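Local coordinates for VgrG protein (Vibrio cholerae, PDB 4E1F) that cross-links G-actin as a toxin domain, and binds ADP and manganese in the present complex, at residues Pro14-His19 with Ser93-Met98; Gly26-Leu31 with Gln174-Val179; Glu276-Thr281 with Leu349-Thr354. The protein carries 1 engineered substitution. One frame throughout, in Å; residues are numbered along the deposited sequence.

Contact 1: residues Pro14-His19 with Ser93-Met98. With ADP (adenosine-5'-diphosphate), chain B.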
loop_
_atom_site.group_PDB
_atom_site.type_symbol
_atom_site.label_atom_id
_atom_site.label_comp_id
_atom_site.label_asym_id
_atom_site.label_seq_id
_atom_site.Cartn_x
_atom_site.Cartn_y
_atom_site.Cartn_z
ATOM N N PRO A 14 -7.847 15.558 2.175
ATOM C CA PRO A 14 -6.505 15.783 2.730
ATOM C C PRO A 14 -5.537 14.667 2.339
ATOM O O PRO A 14 -5.957 13.509 2.137
ATOM C CB PRO A 14 -6.745 15.829 4.245
ATOM C CG PRO A 14 -8.204 16.184 4.393
ATOM C CD PRO A 14 -8.864 15.493 3.246
ATOM N N ASP A 15 -4.260 15.035 2.143
ATOM C CA ASP A 15 -3.180 14.085 1.868
ATOM C C ASP A 15 -2.898 13.383 3.193
ATOM O O ASP A 15 -3.126 13.972 4.250
ATOM C CB ASP A 15 -1.894 14.814 1.436
ATOM C CG ASP A 15 -1.959 15.477 0.079
ATOM O OD1 ASP A 15 -2.199 14.759 -0.924
ATOM O OD2 ASP A 15 -1.699 16.699 0.005
ATOM N N PHE A 16 -2.385 12.155 3.151
ATOM C CA PHE A 16 -2.056 11.438 4.377
ATOM C C PHE A 16 -1.081 12.260 5.250
ATOM O O PHE A 16 -0.136 12.842 4.702
ATOM C CB PHE A 16 -1.367 10.080 4.060
ATOM C CG PHE A 16 -2.137 9.043 3.269
ATOM C CD1 PHE A 16 -3.393 8.614 3.687
ATOM C CD2 PHE A 16 -1.569 8.434 2.152
ATOM C CE1 PHE A 16 -4.085 7.620 2.982
ATOM C CE2 PHE A 16 -2.262 7.434 1.446
ATOM C CZ PHE A 16 -3.526 7.050 1.854
ATOM N N PRO A 17 -1.225 12.269 6.602
ATOM C CA PRO A 17 -0.139 12.830 7.422
ATOM C C PRO A 17 1.110 11.958 7.152
ATOM O O PRO A 17 0.966 10.769 6.856
ATOM C CB PRO A 17 -0.626 12.628 8.854
ATOM C CG PRO A 17 -1.638 11.578 8.788
ATOM C CD PRO A 17 -2.255 11.610 7.435
ATOM N N THR A 18 2.310 12.551 7.179
ATOM C CA THR A 18 3.585 11.880 6.873
ATOM C C THR A 18 4.394 11.466 8.104
ATOM O O THR A 18 5.114 10.462 8.047
ATOM C CB THR A 18 4.460 12.759 5.952
ATOM O OG1 THR A 18 4.645 14.036 6.575
ATOM C CG2 THR A 18 3.855 12.949 4.569
ATOM N N HIS A 19 4.283 12.244 9.212
ATOM C CA HIS A 19 5.043 11.989 10.448
ATOM C C HIS A 19 4.283 11.305 11.587
ATOM O O HIS A 19 3.179 11.726 11.938
ATOM C CB HIS A 19 5.667 13.294 10.981
ATOM C CG HIS A 19 6.631 13.041 12.108
ATOM N ND1 HIS A 19 7.967 12.723 11.861
ATOM C CD2 HIS A 19 6.403 12.970 13.441
ATOM C CE1 HIS A 19 8.501 12.499 13.049
ATOM N NE2 HIS A 19 7.597 12.634 14.032
ATOM N N SER A 93 -7.835 4.166 5.004
ATOM C CA SER A 93 -7.685 4.956 6.214
ATOM C C SER A 93 -6.506 5.890 6.134
ATOM O O SER A 93 -5.547 5.633 5.384
ATOM C CB SER A 93 -7.568 4.052 7.441
ATOM O OG SER A 93 -6.243 3.551 7.528
ATOM N N TYR A 94 -6.590 6.985 6.899
ATOM C CA TYR A 94 -5.477 7.889 7.091
ATOM C C TYR A 94 -4.658 7.152 8.140
ATOM O O TYR A 94 -5.257 6.577 9.067
ATOM C CB TYR A 94 -5.980 9.238 7.616
ATOM C CG TYR A 94 -6.569 10.057 6.494
ATOM C CD1 TYR A 94 -7.914 9.936 6.147
ATOM C CD2 TYR A 94 -5.767 10.886 5.713
ATOM C CE1 TYR A 94 -8.454 10.647 5.077
ATOM C CE2 TYR A 94 -6.300 11.610 4.645
ATOM C CZ TYR A 94 -7.652 11.506 4.348
ATOM O OH TYR A 94 -8.186 12.219 3.304
ATOM N N PRO A 95 -3.309 7.081 7.995
ATOM C CA PRO A 95 -2.521 6.314 8.970
ATOM C C PRO A 95 -2.627 6.887 10.389
ATOM O O PRO A 95 -2.902 8.084 10.551
ATOM C CB PRO A 95 -1.097 6.439 8.431
ATOM C CG PRO A 95 -1.095 7.689 7.596
ATOM C CD PRO A 95 -2.435 7.684 6.959
ATOM N N CYS A 96 -2.416 6.033 11.400
ATOM C CA CYS A 96 -2.404 6.431 12.804
ATOM C C CYS A 96 -1.259 5.685 13.475
ATOM O O CYS A 96 -0.610 4.861 12.818
ATOM C CB CYS A 96 -3.744 6.138 13.478
ATOM S SG CYS A 96 -4.182 4.385 13.567
ATOM N N GLU A 97 -0.977 6.006 14.760
ATOM C CA GLU A 97 0.032 5.300 15.540
ATOM C C GLU A 97 -0.482 3.890 15.798
ATOM O O GLU A 97 -1.665 3.718 16.126
ATOM C CB GLU A 97 0.284 6.010 16.877
ATOM C CG GLU A 97 0.732 7.457 16.694
ATOM C CD GLU A 97 0.713 8.337 17.931
ATOM O OE1 GLU A 97 0.467 9.557 17.789
ATOM O OE2 GLU A 97 0.960 7.813 19.040
ATOM N N MET A 98 0.395 2.887 15.620
ATOM C CA MET A 98 0.054 1.468 15.796
ATOM C C MET A 98 -0.510 1.139 17.163
ATOM O O MET A 98 -1.373 0.266 17.259
ATOM C CB MET A 98 1.267 0.565 15.531
ATOM C CG MET A 98 1.410 0.209 14.098
ATOM S SD MET A 98 2.434 -1.234 13.784
ATOM C CE MET A 98 1.273 -2.540 14.022
HETATM P PB ADP B . -3.086 3.387 -4.691
HETATM O O1B ADP B . -3.730 4.766 -4.625
HETATM O O2B ADP B . -1.934 3.471 -5.696
HETATM O O3B ADP B . -4.166 2.419 -5.290
HETATM P PA ADP B . -2.952 3.436 -1.771
HETATM O O1A ADP B . -2.730 4.912 -1.822
HETATM O O2A ADP B . -4.450 3.179 -1.581
HETATM O O3A ADP B . -2.563 2.913 -3.241
HETATM O "O5'" ADP B . -2.154 2.833 -0.473
HETATM C "C5'" ADP B . -2.124 3.564 0.802
HETATM C "C4'" ADP B . -2.049 2.860 2.154
HETATM O "O4'" ADP B . -0.821 3.233 2.849
HETATM C "C3'" ADP B . -3.171 3.166 3.165
HETATM O "O3'" ADP B . -3.517 2.075 4.016
HETATM C "C2'" ADP B . -2.550 4.256 4.035
HETATM O "O2'" ADP B . -3.107 4.479 5.330
HETATM C "C1'" ADP B . -1.146 3.711 4.150
HETATM N N9 ADP B . -0.128 4.660 4.641
HETATM C C8 ADP B . 0.166 5.877 4.101
HETATM N N7 ADP B . 1.040 6.565 4.805
HETATM C C5 ADP B . 1.350 5.726 5.861
HETATM C C6 ADP B . 2.240 5.853 6.956
HETATM N N6 ADP B . 3.055 6.909 7.129
HETATM N N1 ADP B . 2.300 4.836 7.849
HETATM C C2 ADP B . 1.531 3.760 7.639
HETATM N N3 ADP B . 0.689 3.519 6.631
HETATM C C4 ADP B . 0.635 4.542 5.778
#
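Phe-16 and Tyr-94 both turn CG away from their own carbonyl carbon (chi1 -62° and -78°), and these rotations bring the two rings together as an offset edge-to-face pair, planes at 75°. The edge of Phe-16 points at the face of the Tyr-94 ring, with CD1 of Phe-16 3.9 Å from CD2 of Tyr-94. The tyrosine ring runs out past Pro-17 to Pro-14, whose carbonyl meets it at the edge; the phenol donates from Tyr-94 OH to Pro-14 O over 2.8 Å. The same CD1 of Phe-16 lies 3.5 Å from CD of Pro-95, the two side chains crossing at about a right angle. Pro-17 and Pro-95 reach toward each other, CD of Pro-17 4.0 Å from CD of Pro-95.

The contact lays an irregular N-terminal segment, leading into strand 19-20, over the end of strand 85-97, and so builds one wall of the nucleotide pocket of the actin cross-linking domain. Phe-16 turns one face to the base, its CD2 3.7 Å from ADP C8, while Pro-95 sets CB and CG over the adenine, its ring tilted, CG 3.6 Å from ADP C5. The ribose is held through its 2'-hydroxyl, ADP O2' donating to Ser-93 O at 2.7 Å; Ser-93 OG is engaged with the backbone N of Ile-27 instead. CE1 of Phe-16 also comes within 3.4 Å of Ser-93 O, the carbonyl that holds the sugar. Met-59 of strand 56-68 touches both aromatic rings, and Tyr-48 of strand 45-51 touches Tyr-94 and Pro-14.

Contact 2: residues Gly26-Leu31 with Gln174-Val179. Engineered in segment 26-31: Gln-28 (natural residue Glu). With ADP (adenosine-5'-diphosphate), chain B.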
loop_
_atom_site.group_PDB
_atom_site.type_symbol
_atom_site.label_atom_id
_atom_site.label_comp_id
_atom_site.label_asym_id
_atom_site.label_seq_id
_atom_site.Cartn_x
_atom_site.Cartn_y
_atom_site.Cartn_z
ATOM N N GLY A 26 -1.876 1.792 8.498
ATOM C CA GLY A 26 -2.965 2.163 7.618
ATOM C C GLY A 26 -3.671 0.903 7.165
ATOM O O GLY A 26 -3.075 -0.180 7.129
ATOM N N ILE A 27 -4.951 1.022 6.853
ATOM C CA ILE A 27 -5.762 -0.105 6.379
ATOM C C ILE A 27 -6.482 0.230 5.071
ATOM O O ILE A 27 -6.834 1.392 4.828
ATOM C CB ILE A 27 -6.743 -0.670 7.468
ATOM C CG1 ILE A 27 -7.805 0.382 7.915
ATOM C CG2 ILE A 27 -5.964 -1.269 8.673
ATOM C CD1 ILE A 27 -9.024 -0.175 8.708
ATOM N N GLN A 28 -6.689 -0.790 4.224
ATOM C CA GLN A 28 -7.417 -0.675 2.956
ATOM C C GLN A 28 -8.520 -1.707 2.989
ATOM O O GLN A 28 -8.267 -2.859 3.353
ATOM C CB GLN A 28 -6.481 -0.978 1.805
ATOM C CG GLN A 28 -5.529 0.149 1.470
ATOM C CD GLN A 28 -4.563 -0.294 0.402
ATOM O OE1 GLN A 28 -4.842 -0.198 -0.812
ATOM N NE2 GLN A 28 -3.433 -0.837 0.833
ATOM N N ASN A 29 -9.764 -1.292 2.674
ATOM C CA ASN A 29 -10.919 -2.168 2.801
ATOM C C ASN A 29 -11.861 -2.045 1.587
ATOM O O ASN A 29 -12.598 -1.050 1.446
ATOM C CB ASN A 29 -11.623 -1.804 4.129
ATOM C CG ASN A 29 -12.815 -2.641 4.525
ATOM O OD1 ASN A 29 -12.802 -3.878 4.465
ATOM N ND2 ASN A 29 -13.839 -1.980 5.055
ATOM N N GLU A 30 -11.841 -3.068 0.716
ATOM C CA GLU A 30 -12.696 -3.081 -0.469
ATOM C C GLU A 30 -14.123 -3.505 -0.100
ATOM O O GLU A 30 -14.302 -4.514 0.590
ATOM C CB GLU A 30 -12.086 -3.945 -1.577
ATOM C CG GLU A 30 -12.680 -3.709 -2.958
ATOM C CD GLU A 30 -12.157 -4.656 -4.023
ATOM O OE1 GLU A 30 -12.187 -4.283 -5.217
ATOM O OE2 GLU A 30 -11.708 -5.769 -3.663
ATOM N N LEU A 31 -15.124 -2.687 -0.464
ATOM C CA LEU A 31 -16.514 -2.998 -0.133
ATOM C C LEU A 31 -17.152 -3.949 -1.111
ATOM O O LEU A 31 -16.841 -3.927 -2.302
ATOM C CB LEU A 31 -17.360 -1.718 -0.053
ATOM C CG LEU A 31 -16.957 -0.684 0.981
ATOM C CD1 LEU A 31 -17.779 0.526 0.837
ATOM C CD2 LEU A 31 -17.039 -1.236 2.412
ATOM N N GLN A 174 -6.385 -5.128 3.302
ATOM C CA GLN A 174 -4.935 -5.012 3.436
ATOM C C GLN A 174 -4.576 -4.069 4.578
ATOM O O GLN A 174 -5.415 -3.293 5.021
ATOM C CB GLN A 174 -4.293 -4.540 2.139
ATOM C CG GLN A 174 -4.134 -5.660 1.143
ATOM C CD GLN A 174 -4.622 -5.238 -0.200
ATOM O OE1 GLN A 174 -4.000 -4.430 -0.889
ATOM N NE2 GLN A 174 -5.757 -5.787 -0.600
ATOM N N ALA A 175 -3.319 -4.140 5.042
ATOM C CA ALA A 175 -2.793 -3.257 6.063
ATOM C C ALA A 175 -1.407 -2.852 5.622
ATOM O O ALA A 175 -0.711 -3.632 4.973
ATOM C CB ALA A 175 -2.755 -3.955 7.421
ATOM N N THR A 176 -1.032 -1.615 5.922
ATOM C CA THR A 176 0.277 -1.053 5.616
ATOM C C THR A 176 0.918 -0.604 6.927
ATOM O O THR A 176 0.340 0.221 7.641
ATOM C CB THR A 176 0.177 0.095 4.580
ATOM O OG1 THR A 176 -0.289 -0.428 3.335
ATOM C CG2 THR A 176 1.541 0.806 4.342
ATOM N N VAL A 177 2.110 -1.134 7.236
ATOM C CA VAL A 177 2.841 -0.774 8.456
ATOM C C VAL A 177 4.059 0.071 8.084
ATOM O O VAL A 177 4.788 -0.284 7.162
ATOM C CB VAL A 177 3.232 -2.030 9.292
ATOM C CG1 VAL A 177 4.178 -1.683 10.445
ATOM C CG2 VAL A 177 1.993 -2.737 9.833
ATOM N N GLY A 178 4.264 1.162 8.814
ATOM C CA GLY A 178 5.407 2.042 8.636
ATOM C C GLY A 178 6.275 1.991 9.877
ATOM O O GLY A 178 5.754 2.059 10.994
ATOM N N VAL A 179 7.601 1.795 9.691
ATOM C CA VAL A 179 8.572 1.721 10.784
ATOM C C VAL A 179 9.797 2.567 10.450
ATOM O O VAL A 179 10.084 2.785 9.272
ATOM C CB VAL A 179 8.998 0.256 11.148
ATOM C CG1 VAL A 179 7.827 -0.583 11.680
ATOM C CG2 VAL A 179 9.695 -0.432 9.981
HETATM P PB ADP B . -3.086 3.387 -4.691
HETATM O O1B ADP B . -3.730 4.766 -4.625
HETATM O O2B ADP B . -1.934 3.471 -5.696
HETATM O O3B ADP B . -4.166 2.419 -5.290
HETATM P PA ADP B . -2.952 3.436 -1.771
HETATM O O1A ADP B . -2.730 4.912 -1.822
HETATM O O2A ADP B . -4.450 3.179 -1.581
HETATM O O3A ADP B . -2.563 2.913 -3.241
HETATM O "O5'" ADP B . -2.154 2.833 -0.473
HETATM C "C5'" ADP B . -2.124 3.564 0.802
HETATM C "C4'" ADP B . -2.049 2.860 2.154
HETATM O "O4'" ADP B . -0.821 3.233 2.849
HETATM C "C3'" ADP B . -3.171 3.166 3.165
HETATM O "O3'" ADP B . -3.517 2.075 4.016
HETATM C "C2'" ADP B . -2.550 4.256 4.035
HETATM O "O2'" ADP B . -3.107 4.479 5.330
HETATM C "C1'" ADP B . -1.146 3.711 4.150
HETATM N N9 ADP B . -0.128 4.660 4.641
HETATM C C8 ADP B . 0.166 5.877 4.101
HETATM N N7 ADP B . 1.040 6.565 4.805
HETATM C C5 ADP B . 1.350 5.726 5.861
HETATM C C6 ADP B . 2.240 5.853 6.956
HETATM N N6 ADP B . 3.055 6.909 7.129
HETATM N N1 ADP B . 2.300 4.836 7.849
HETATM C C2 ADP B . 1.531 3.760 7.639
HETATM N N3 ADP B . 0.689 3.519 6.631
HETATM C C4 ADP B . 0.635 4.542 5.778
#
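Gln-28 and Gln-174 rise from the same face of the paired strands and cross at a slant, CB of Gln-28 4.2 Å from CB of Gln-174 and the amide planes turned 63° against each other. Gln-28, an engineered residue in place of the natural Glu, keeps its chain extended beyond CG and runs alongside the ribose, CG near ADP C3' and O3', toward the alpha-phosphate; Gln-174 instead bends midway along its chain. Thr-176 completes this face. Its CG2 stands opposite the backbone N and OG1 opposite the carbonyl carbon (chi1 -65°), so both branches turn to the nucleotide: OG1 lies 3.7 Å from ADP O4', and CG2 3.7 Å from ADP N3.

The backbones form an antiparallel pair of neighbouring strands, the N-to-C directions of 26-30 and 174-179 lying 165° apart. Gly-26 with Thr-176 and Gln-28 with Gln-174 are hydrogen-bonded pairs, each closed by two bonds; Gly-26 N to Thr-176 O is 2.8 Å and Gln-28 N to Gln-174 O 2.9 Å. Between them Ile-27 and Ala-175 make a non-hydrogen-bonded pair and turn to the opposite face, CG2 of Ile-27 a loose 4.4 Å from CB of Ala-175. There Ile-27 sends its end away, onto Met-111 of helix 101-124.

Gly-26 has no side chain, and the ribose comes close over it, ADP O2' 3.3 Å from Gly-26 CA. A weak bond joins ADP O3' to Ile-27 O. The nearest atom of the Gln-28 side chain is about 5 Å from the bound manganese ion.

Contact 3: residues Glu276-Thr281 with Leu349-Thr354. With ADP (adenosine-5'-diphosphate), chain B; SO4 (sulfate ion), chain H.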
loop_
_atom_site.group_PDB
_atom_site.type_symbol
_atom_site.label_atom_id
_atom_site.label_comp_id
_atom_site.label_asym_id
_atom_site.label_seq_id
_atom_site.Cartn_x
_atom_site.Cartn_y
_atom_site.Cartn_z
ATOM N N GLU A 276 4.348 -11.043 -0.438
ATOM C CA GLU A 276 3.524 -11.254 0.776
ATOM C C GLU A 276 3.493 -9.985 1.640
ATOM O O GLU A 276 2.418 -9.450 1.932
ATOM C CB GLU A 276 3.951 -12.484 1.590
ATOM C CG GLU A 276 3.854 -13.780 0.801
ATOM C CD GLU A 276 4.197 -15.059 1.540
ATOM O OE1 GLU A 276 4.519 -16.052 0.853
ATOM O OE2 GLU A 276 4.139 -15.079 2.790
ATOM N N ILE A 277 4.677 -9.524 2.047
ATOM C CA ILE A 277 4.900 -8.286 2.796
ATOM C C ILE A 277 5.650 -7.453 1.746
ATOM O O ILE A 277 6.826 -7.690 1.456
ATOM C CB ILE A 277 5.687 -8.524 4.123
ATOM C CG1 ILE A 277 4.920 -9.481 5.071
ATOM C CG2 ILE A 277 6.042 -7.180 4.813
ATOM C CD1 ILE A 277 5.628 -9.838 6.421
ATOM N N LEU A 278 4.899 -6.564 1.091
ATOM C CA LEU A 278 5.377 -5.750 -0.023
ATOM C C LEU A 278 6.018 -4.426 0.388
ATOM O O LEU A 278 5.323 -3.567 0.938
ATOM C CB LEU A 278 4.218 -5.529 -1.018
ATOM C CG LEU A 278 4.477 -4.621 -2.220
ATOM C CD1 LEU A 278 5.380 -5.309 -3.282
ATOM C CD2 LEU A 278 3.156 -4.104 -2.805
ATOM N N PRO A 279 7.339 -4.218 0.091
ATOM C CA PRO A 279 7.962 -2.918 0.410
ATOM C C PRO A 279 7.256 -1.865 -0.436
ATOM O O PRO A 279 6.946 -2.135 -1.597
ATOM C CB PRO A 279 9.425 -3.097 -0.018
ATOM C CG PRO A 279 9.643 -4.587 -0.017
ATOM C CD PRO A 279 8.321 -5.143 -0.504
ATOM N N ARG A 280 6.903 -0.724 0.188
ATOM C CA ARG A 280 6.143 0.367 -0.430
ATOM C C ARG A 280 6.981 1.621 -0.575
ATOM O O ARG A 280 6.483 2.633 -1.056
ATOM C CB ARG A 280 4.909 0.668 0.446
ATOM C CG ARG A 280 3.812 -0.433 0.372
ATOM C CD ARG A 280 3.036 -0.497 -0.942
ATOM N NE ARG A 280 2.296 0.743 -1.208
ATOM C CZ ARG A 280 2.679 1.664 -2.088
ATOM N NH1 ARG A 280 3.770 1.477 -2.823
ATOM N NH2 ARG A 280 1.963 2.762 -2.262
ATOM N N THR A 281 8.216 1.594 -0.080
ATOM C CA THR A 281 9.132 2.735 -0.101
ATOM C C THR A 281 10.309 2.410 -1.027
ATOM O O THR A 281 10.813 1.286 -1.019
ATOM C CB THR A 281 9.600 3.057 1.350
ATOM O OG1 THR A 281 8.456 3.260 2.194
ATOM C CG2 THR A 281 10.540 4.281 1.432
ATOM N N LEU A 349 7.792 1.711 4.568
ATOM C CA LEU A 349 6.476 1.091 4.640
ATOM C C LEU A 349 6.345 -0.248 3.940
ATOM O O LEU A 349 7.036 -0.514 2.954
ATOM C CB LEU A 349 5.437 2.077 4.100
ATOM C CG LEU A 349 4.883 3.139 5.062
ATOM C CD1 LEU A 349 5.956 4.148 5.485
ATOM C CD2 LEU A 349 3.791 3.918 4.381
ATOM N N PHE A 350 5.459 -1.098 4.472
ATOM C CA PHE A 350 5.226 -2.436 3.963
ATOM C C PHE A 350 3.736 -2.750 3.897
ATOM O O PHE A 350 3.011 -2.573 4.879
ATOM C CB PHE A 350 5.940 -3.454 4.856
ATOM C CG PHE A 350 7.418 -3.169 4.955
ATOM C CD1 PHE A 350 8.294 -3.624 3.976
ATOM C CD2 PHE A 350 7.918 -2.352 5.966
ATOM C CE1 PHE A 350 9.648 -3.295 4.024
ATOM C CE2 PHE A 350 9.273 -2.026 6.017
ATOM C CZ PHE A 350 10.130 -2.512 5.060
ATOM N N GLU A 351 3.287 -3.266 2.750
ATOM C CA GLU A 351 1.903 -3.653 2.599
ATOM C C GLU A 351 1.736 -5.130 2.861
ATOM O O GLU A 351 2.412 -5.950 2.250
ATOM C CB GLU A 351 1.409 -3.289 1.189
ATOM C CG GLU A 351 -0.064 -3.575 0.935
ATOM C CD GLU A 351 -0.487 -3.289 -0.497
ATOM O OE1 GLU A 351 -0.306 -2.144 -0.960
ATOM O OE2 GLU A 351 -1.034 -4.205 -1.148
ATOM N N PHE A 352 0.814 -5.475 3.763
ATOM C CA PHE A 352 0.467 -6.875 4.021
ATOM C C PHE A 352 -0.620 -7.220 2.996
ATOM O O PHE A 352 -1.763 -6.752 3.119
ATOM C CB PHE A 352 0.001 -7.081 5.481
ATOM C CG PHE A 352 1.143 -7.015 6.468
ATOM C CD1 PHE A 352 1.635 -5.788 6.911
ATOM C CD2 PHE A 352 1.746 -8.177 6.938
ATOM C CE1 PHE A 352 2.727 -5.726 7.787
ATOM C CE2 PHE A 352 2.801 -8.112 7.870
ATOM C CZ PHE A 352 3.291 -6.888 8.273
ATOM N N ARG A 353 -0.241 -7.997 1.959
ATOM C CA ARG A 353 -1.131 -8.364 0.847
ATOM C C ARG A 353 -2.378 -9.102 1.325
ATOM O O ARG A 353 -3.464 -8.924 0.777
ATOM C CB ARG A 353 -0.350 -9.128 -0.227
ATOM C CG ARG A 353 0.785 -8.275 -0.861
ATOM C CD ARG A 353 0.238 -7.103 -1.693
ATOM N NE ARG A 353 -0.510 -7.581 -2.864
ATOM C CZ ARG A 353 -1.201 -6.811 -3.697
ATOM N NH1 ARG A 353 -1.275 -5.505 -3.496
ATOM N NH2 ARG A 353 -1.795 -7.339 -4.759
ATOM N N THR A 354 -2.204 -9.915 2.379
ATOM C CA THR A 354 -3.214 -10.657 3.144
ATOM C C THR A 354 -2.969 -10.194 4.597
ATOM O O THR A 354 -1.822 -10.172 5.029
ATOM C CB THR A 354 -2.978 -12.182 2.976
ATOM O OG1 THR A 354 -3.258 -12.522 1.623
ATOM C CG2 THR A 354 -3.854 -13.032 3.897
HETATM P PB ADP B . -3.086 3.387 -4.691
HETATM O O1B ADP B . -3.730 4.766 -4.625
HETATM O O2B ADP B . -1.934 3.471 -5.696
HETATM O O3B ADP B . -4.166 2.419 -5.290
HETATM P PA ADP B . -2.952 3.436 -1.771
HETATM O O1A ADP B . -2.730 4.912 -1.822
HETATM O O2A ADP B . -4.450 3.179 -1.581
HETATM O O3A ADP B . -2.563 2.913 -3.241
HETATM O "O5'" ADP B . -2.154 2.833 -0.473
HETATM C "C5'" ADP B . -2.124 3.564 0.802
HETATM C "C4'" ADP B . -2.049 2.860 2.154
HETATM O "O4'" ADP B . -0.821 3.233 2.849
HETATM C "C3'" ADP B . -3.171 3.166 3.165
HETATM O "O3'" ADP B . -3.517 2.075 4.016
HETATM C "C2'" ADP B . -2.550 4.256 4.035
HETATM O "O2'" ADP B . -3.107 4.479 5.330
HETATM C "C1'" ADP B . -1.146 3.711 4.150
HETATM N N9 ADP B . -0.128 4.660 4.641
HETATM C C8 ADP B . 0.166 5.877 4.101
HETATM N N7 ADP B . 1.040 6.565 4.805
HETATM C C5 ADP B . 1.350 5.726 5.861
HETATM C C6 ADP B . 2.240 5.853 6.956
HETATM N N6 ADP B . 3.055 6.909 7.129
HETATM N N1 ADP B . 2.300 4.836 7.849
HETATM C C2 ADP B . 1.531 3.760 7.639
HETATM N N3 ADP B . 0.689 3.519 6.631
HETATM C C4 ADP B . 0.635 4.542 5.778
HETATM S S SO4 H . -3.308 -4.224 -6.420
HETATM O O1 SO4 H . -4.589 -3.649 -6.801
HETATM O O2 SO4 H . -3.423 -5.676 -6.370
HETATM O O3 SO4 H . -2.291 -3.806 -7.389
HETATM O O4 SO4 H . -2.937 -3.729 -5.093
HETATM O O HOH W 1 0.616 -10.937 3.423
HETATM O O HOH W 2 0.207 0.483 0.800
HETATM O O HOH W 3 9.608 -0.351 2.095
#
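Arg-280 reaches over Leu-349 and Glu-351, starting with CB 3.5 Å from Leu-349 O, the carbonyl that accepts its own backbone N-H. CG then passes 3.7 Å from Glu-351 N. Bends at chi2 and chi3 (-72° and -62°) fold the chain along the glutamate, CD 3.7 Å from Glu-351 OE1. NE makes a long salt bridge, 3.9 Å to Glu-351 OE1, with guanidinium and carboxylate planes 83° apart; a water in the guanidinium plane, 2.9 Å from Arg-280 NE, donates to OE1. At the tip NH1 turns to His-331 O.

The other carboxylate oxygen is held from just past its strand, Arg-353 NH1 meeting Glu-351 OE2 on the syn side at 2.7 Å. Glu-351 and Leu-278 share one face of the antiparallel pair 277-279 and 344-352, the arginines coming from just beyond the strand ends. On the other face Ile-277 packs against Phe-350 and over the ring of Phe-352. Leu-349 CD2 lies 3.4 Å from ADP C5. Arg-353 also gives both terminal nitrogens to a sulfate, NH2 to O2 at 2.8 Å. Glu-351 probably offsets part of both arginines' charge, yet the spot can evidently take an anion, here a sulfate probably from the crystallisation liquor.

In the fold
From the N terminus, contact 1 closes the first loop, bringing the opening segment back against the end of strand 85-97. Contact 2 closes a longer loop, from strand 24-30 to strand 173-180, which contains strand 85-97 and helix 101-124; since strand 24-30 lies inside the first loop, contacts 1 and 2 cross along the chain. Contact 3 follows in series and closes the loop that holds helices 292-307 and 312-323. It borders contact 2, since strands 173-180 and 344-352 are neighbours joined by backbone bonds. Strands 85-97, 24-30, 173-180, 344-352 and 277-279 therefore follow one another side by side, and the adenine sits between Pro-95 of contact 1 and Leu-349 of contact 3.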